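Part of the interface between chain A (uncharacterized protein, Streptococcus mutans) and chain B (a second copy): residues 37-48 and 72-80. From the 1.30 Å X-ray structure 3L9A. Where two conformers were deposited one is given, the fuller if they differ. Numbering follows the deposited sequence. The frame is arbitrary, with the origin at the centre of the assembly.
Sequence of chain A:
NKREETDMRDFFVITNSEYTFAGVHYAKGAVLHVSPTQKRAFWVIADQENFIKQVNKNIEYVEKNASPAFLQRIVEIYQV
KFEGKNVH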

# COMPACT_ATOMS: atom_id res chain seq x y z
N THR A 37 -6.14 0.73 0.99
CA THR A 37 -5.36 -0.47 0.72
C THR A 37 -6.07 -1.72 1.23
O THR A 37 -6.07 -2.76 0.55
N GLN A 38 -6.72 -1.63 2.38
CA GLN A 38 -7.47 -2.76 2.92
C GLN A 38 -8.93 -2.79 2.47
O GLN A 38 -9.69 -3.67 2.89
N LYS A 39 -9.32 -1.85 1.61
CA LYS A 39 -10.73 -1.73 1.18
C LYS A 39 -11.70 -1.78 2.37
O LYS A 39 -12.74 -2.45 2.31
N ARG A 40 -11.36 -1.06 3.43
CA ARG A 40 -12.15 -1.11 4.66
C ARG A 40 -12.22 0.26 5.32
O ARG A 40 -11.19 0.93 5.47
N ALA A 41 -13.43 0.66 5.71
CA ALA A 41 -13.62 1.84 6.56
C ALA A 41 -14.46 1.42 7.74
O ALA A 41 -15.38 0.62 7.61
N PHE A 42 -14.17 1.97 8.91
CA PHE A 42 -14.99 1.65 10.08
C PHE A 42 -15.03 2.80 11.06
O PHE A 42 -14.19 3.70 11.04
N TRP A 43 -16.06 2.78 11.91
CA TRP A 43 -16.28 3.79 12.92
C TRP A 43 -15.40 3.49 14.13
O TRP A 43 -15.57 2.48 14.81
N VAL A 44 -14.43 4.37 14.38
CA VAL A 44 -13.50 4.19 15.49
C VAL A 44 -14.02 4.85 16.75
O VAL A 44 -14.64 5.90 16.70
N ILE A 45 -13.75 4.23 17.89
CA ILE A 45 -13.96 4.91 19.17
C ILE A 45 -12.77 5.84 19.44
O ILE A 45 -11.71 5.72 18.80
N ALA A 46 -12.93 6.76 20.38
CA ALA A 46 -11.89 7.76 20.62
C ALA A 46 -10.52 7.14 20.88
O ALA A 46 -9.50 7.60 20.36
N ASP A 47 -10.48 6.09 21.70
CA ASP A 47 -9.18 5.47 22.00
C ASP A 47 -8.52 4.89 20.76
O ASP A 47 -7.29 4.90 20.64
N GLN A 48 -9.32 4.36 19.84
CA GLN A 48 -8.79 3.86 18.58
C GLN A 48 -8.32 4.99 17.66
O GLN A 48 -7.26 4.90 17.05
N GLN B 72 -3.43 -5.66 20.52
CA GLN B 72 -4.84 -5.86 20.22
C GLN B 72 -5.43 -4.70 19.41
O GLN B 72 -6.25 -4.92 18.53
N ARG B 73 -4.97 -3.48 19.68
CA ARG B 73 -5.38 -2.35 18.84
C ARG B 73 -4.91 -2.54 17.40
O ARG B 73 -5.62 -2.19 16.47
N ILE B 74 -3.70 -3.07 17.22
CA ILE B 74 -3.20 -3.33 15.88
C ILE B 74 -4.13 -4.34 15.17
O ILE B 74 -4.45 -4.18 13.99
N VAL B 75 -4.55 -5.39 15.88
CA VAL B 75 -5.50 -6.35 15.34
C VAL B 75 -6.82 -5.65 14.95
O VAL B 75 -7.34 -5.85 13.84
N GLU B 76 -7.35 -4.82 15.84
CA GLU B 76 -8.64 -4.16 15.59
C GLU B 76 -8.60 -3.25 14.37
O GLU B 76 -9.52 -3.27 13.54
N ILE B 77 -7.56 -2.44 14.30
CA ILE B 77 -7.51 -1.37 13.32
C ILE B 77 -6.99 -1.89 11.99
O ILE B 77 -7.51 -1.51 10.94
N TYR B 78 -5.97 -2.74 12.02
CA TYR B 78 -5.26 -3.17 10.82
C TYR B 78 -5.45 -4.62 10.43
O TYR B 78 -4.91 -5.05 9.41
N GLN B 79 -6.16 -5.39 11.26
CA GLN B 79 -6.52 -6.76 10.87
C GLN B 79 -5.28 -7.64 10.69
O GLN B 79 -5.27 -8.58 9.90
N VAL B 80 -4.23 -7.33 11.44
CA VAL B 80 -2.93 -7.97 11.30
C VAL B 80 -2.92 -9.35 11.95
O VAL B 80 -3.40 -9.50 13.08

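The chain B stretch is the end of a helix, residues 72 to 78, followed by a short turn. It packs against a strand of chain A that carries A:Arg40 and A:Phe42, and against the loops and the start of a helix around it. The two stretches bury 511 Å² together, both sides summed.

B:Gln72 stays out of reach of chain A. B:Arg73 is the first residue to engage. Its CA-to-CB bond points toward chain A, and its first two chi angles are both m. This bend carries the guanidinium to the start of the chain A helix. There NH2 of B:Arg73 lies 3.5 Å from CB of A:Asp47, and NH1 of B:Arg73 lies 3.8 Å from CG of A:Gln48. CD1 of A:Ile45, a residue with chi1 p and chi2 t, is 4.4 Å from NH2 of B:Arg73. The charges of A:Asp47 and B:Arg73 do not quite meet: OD2 of A:Asp47 and NH2 of B:Arg73 are 4.0 Å apart, beyond a salt bridge. Water 3 joins them instead. The O of water 3 donates to A:Asp47 OD2 at 2.8 Å and accepts from B:Arg73 NH2 at 2.9 Å.

B:Ile74 and B:Val75 make no contact with chain A.

The CA-to-CB bond of B:Glu76 points sideways, but the end of the side chain comes nearer, with chi1 m and chi2 t. Its OE1 is shared. B:Arg73 NH1 binds B:Glu76 OE1 at 2.8 Å in a salt bridge within the helix. A:Gln48 NE2 donates to the same B:Glu76 OE1 at 2.9 Å. A:Gln48 is m, t, and its other amide atom works within chain A: A:Gln48 OE1 accepts from A:Ile45 N at 3.1 Å, at the N-cap position. The backbone of B:Glu76 also takes part. B:Glu76 O accepts from A:Arg40 NH1 at 3.2 Å and, weakly, from A:Arg40 NH2 at 3.4 Å. A:Arg40 is extended, with its first three chi angles t, so it reaches the carbonyls near the helix end.

B:Ile77, m then p, also brings its end nearer. CG1 of B:Ile77 meets the edge of the A:Phe42 ring, 3.9 Å from CZ of A:Phe42. This contact is apolar. A:Phe42 has chi1 p, and its CA-to-CB bond points toward chain B. CD1 of B:Ile77 approaches NE2 of A:Gln48 at 3.6 Å. B:Ile77 O lies 3.1 Å from A:Arg40 NH1. The O of water 1 lies 2.8 Å from B:Ile77 O and 3.1 Å from A:Gln38 OE1, between the two chains.

The CA-to-CB bond of B:Tyr78 points away, with chi1 m. The residue contributes mainly its backbone: A:Gln38 NE2 donates to B:Tyr78 O at 2.8 Å. A:Gln38 is m, t, and its CA-to-CB bond points toward chain B.

B:Gln79 leaves the helix with positive phi, and its CA-to-CB bond points toward chain A. Its side chain is m, t. NE2 of B:Gln79 donates to A:Gln38 OE1 at 3.0 Å, so both amide ends of A:Gln38 are bound across the interface. The O of water 2 accepts from B:Gln79 NE2 at 2.8 Å and donates to A:Gln38 O at 2.7 Å. OE1 of B:Gln79 lies over one face of the A:Arg40 guanidinium. B:Val80 makes no contact.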

# COMPACT_ATOMS: atom_id res chain seq x y z
CB THR A 37 -3.91 -0.36 1.24
OG1 THR A 37 -3.88 0.04 2.62
CG2 THR A 37 -3.12 0.62 0.39
CB GLN A 38 -7.39 -2.75 4.45
CG GLN A 38 -5.96 -2.86 4.97
CD GLN A 38 -5.91 -3.26 6.44
OE1 GLN A 38 -6.89 -3.13 7.18
NE2 GLN A 38 -4.76 -3.77 6.87
CB LYS A 39 -11.07 -2.77 0.11
CG LYS A 39 -10.32 -2.53 -1.20
CD LYS A 39 -10.66 -3.59 -2.25
CE LYS A 39 -9.95 -3.31 -3.57
NZ LYS A 39 -10.11 -4.45 -4.52
CB ARG A 40 -11.54 -2.11 5.66
CG ARG A 40 -12.27 -2.17 7.02
CD ARG A 40 -11.65 -3.18 7.97
NE ARG A 40 -12.26 -3.16 9.30
CZ ARG A 40 -11.60 -2.99 10.45
NH1 ARG A 40 -10.29 -2.80 10.47
NH2 ARG A 40 -12.28 -3.00 11.59
CB ALA A 41 -14.32 2.97 5.80
CB PHE A 42 -14.56 0.32 10.74
CG PHE A 42 -13.33 0.39 11.60
CD1 PHE A 42 -13.43 0.26 12.98
CD2 PHE A 42 -12.06 0.49 11.03
CE1 PHE A 42 -12.30 0.28 13.79
CE2 PHE A 42 -10.91 0.52 11.84
CZ PHE A 42 -11.04 0.41 13.22
CB TRP A 43 -17.76 3.76 13.28
CG TRP A 43 -18.24 4.78 14.27
CD1 TRP A 43 -17.53 5.81 14.84
CD2 TRP A 43 -19.58 4.88 14.78
NE1 TRP A 43 -18.35 6.54 15.68
CE2 TRP A 43 -19.61 5.99 15.66
CE3 TRP A 43 -20.75 4.14 14.58
CZ2 TRP A 43 -20.77 6.35 16.35
CZ3 TRP A 43 -21.90 4.50 15.26
CH2 TRP A 43 -21.90 5.60 16.13
CB VAL A 44 -12.07 4.74 15.17
CG1 VAL A 44 -11.41 3.89 14.09
CG2 VAL A 44 -12.07 6.23 14.80
CB ILE A 45 -14.19 3.93 20.35
CG1 ILE A 45 -12.95 3.06 20.62
CG2 ILE A 45 -15.45 3.08 20.11
CD1 ILE A 45 -12.98 2.35 21.98
CB ALA A 46 -12.28 8.71 21.75
CB ASP A 47 -9.32 4.38 23.07
CG ASP A 47 -9.48 4.94 24.48
OD1 ASP A 47 -9.03 6.07 24.76
OD2 ASP A 47 -10.04 4.21 25.34
CB GLN A 48 -9.84 3.02 17.86
CG GLN A 48 -10.13 1.68 18.52
CD GLN A 48 -11.24 0.94 17.80
OE1 GLN A 48 -12.24 1.55 17.41
NE2 GLN A 48 -11.07 -0.36 17.61
CB GLN B 72 -5.64 -6.12 21.50
CG GLN B 72 -7.13 -6.42 21.26
CD GLN B 72 -7.36 -7.66 20.41
OE1 GLN B 72 -6.52 -8.56 20.37
NE2 GLN B 72 -8.50 -7.72 19.72
CB ARG B 73 -4.85 -1.04 19.41
CG ARG B 73 -5.52 -0.57 20.68
CD ARG B 73 -6.90 0.03 20.41
NE ARG B 73 -7.45 0.58 21.65
CZ ARG B 73 -8.65 0.31 22.16
NH1 ARG B 73 -9.51 -0.49 21.53
NH2 ARG B 73 -9.00 0.88 23.30
CB ILE B 74 -1.74 -3.80 15.89
CG1 ILE B 74 -0.83 -2.71 16.46
CG2 ILE B 74 -1.31 -4.21 14.49
CD1 ILE B 74 0.61 -3.13 16.68
CB VAL B 75 -5.75 -7.51 16.32
CG1 VAL B 75 -6.89 -8.40 15.86
CG2 VAL B 75 -4.47 -8.32 16.51
CB GLU B 76 -9.03 -3.30 16.79
CG GLU B 76 -9.42 -4.07 18.03
CD GLU B 76 -9.41 -3.23 19.28
OE1 GLU B 76 -9.22 -2.00 19.20
OE2 GLU B 76 -9.58 -3.82 20.37
CB ILE B 77 -6.68 -0.14 13.80
CG1 ILE B 77 -7.46 0.71 14.81
CG2 ILE B 77 -6.40 0.80 12.64
CD1 ILE B 77 -7.92 -0.00 16.01
CB TYR B 78 -3.76 -2.79 10.90
CG TYR B 78 -3.55 -1.30 11.10
CD1 TYR B 78 -3.88 -0.40 10.09
CD2 TYR B 78 -3.03 -0.80 12.29
CE1 TYR B 78 -3.71 0.98 10.26
CE2 TYR B 78 -2.85 0.57 12.47
CZ TYR B 78 -3.20 1.45 11.45
OH TYR B 78 -3.03 2.80 11.64
CB GLN B 79 -7.39 -6.73 9.60
CG GLN B 79 -8.56 -5.76 9.71
CD GLN B 79 -9.49 -5.84 8.53
OE1 GLN B 79 -10.52 -6.51 8.60
NE2 GLN B 79 -9.13 -5.18 7.43
CB VAL B 80 -1.83 -7.06 11.89
CG1 VAL B 80 -0.54 -7.80 12.11
CG2 VAL B 80 -1.61 -5.86 10.99
O HOH W 1 -7.30 -0.35 8.39
O HOH W 2 -9.86 -5.58 4.77
O HOH W 3 -11.10 1.66 25.18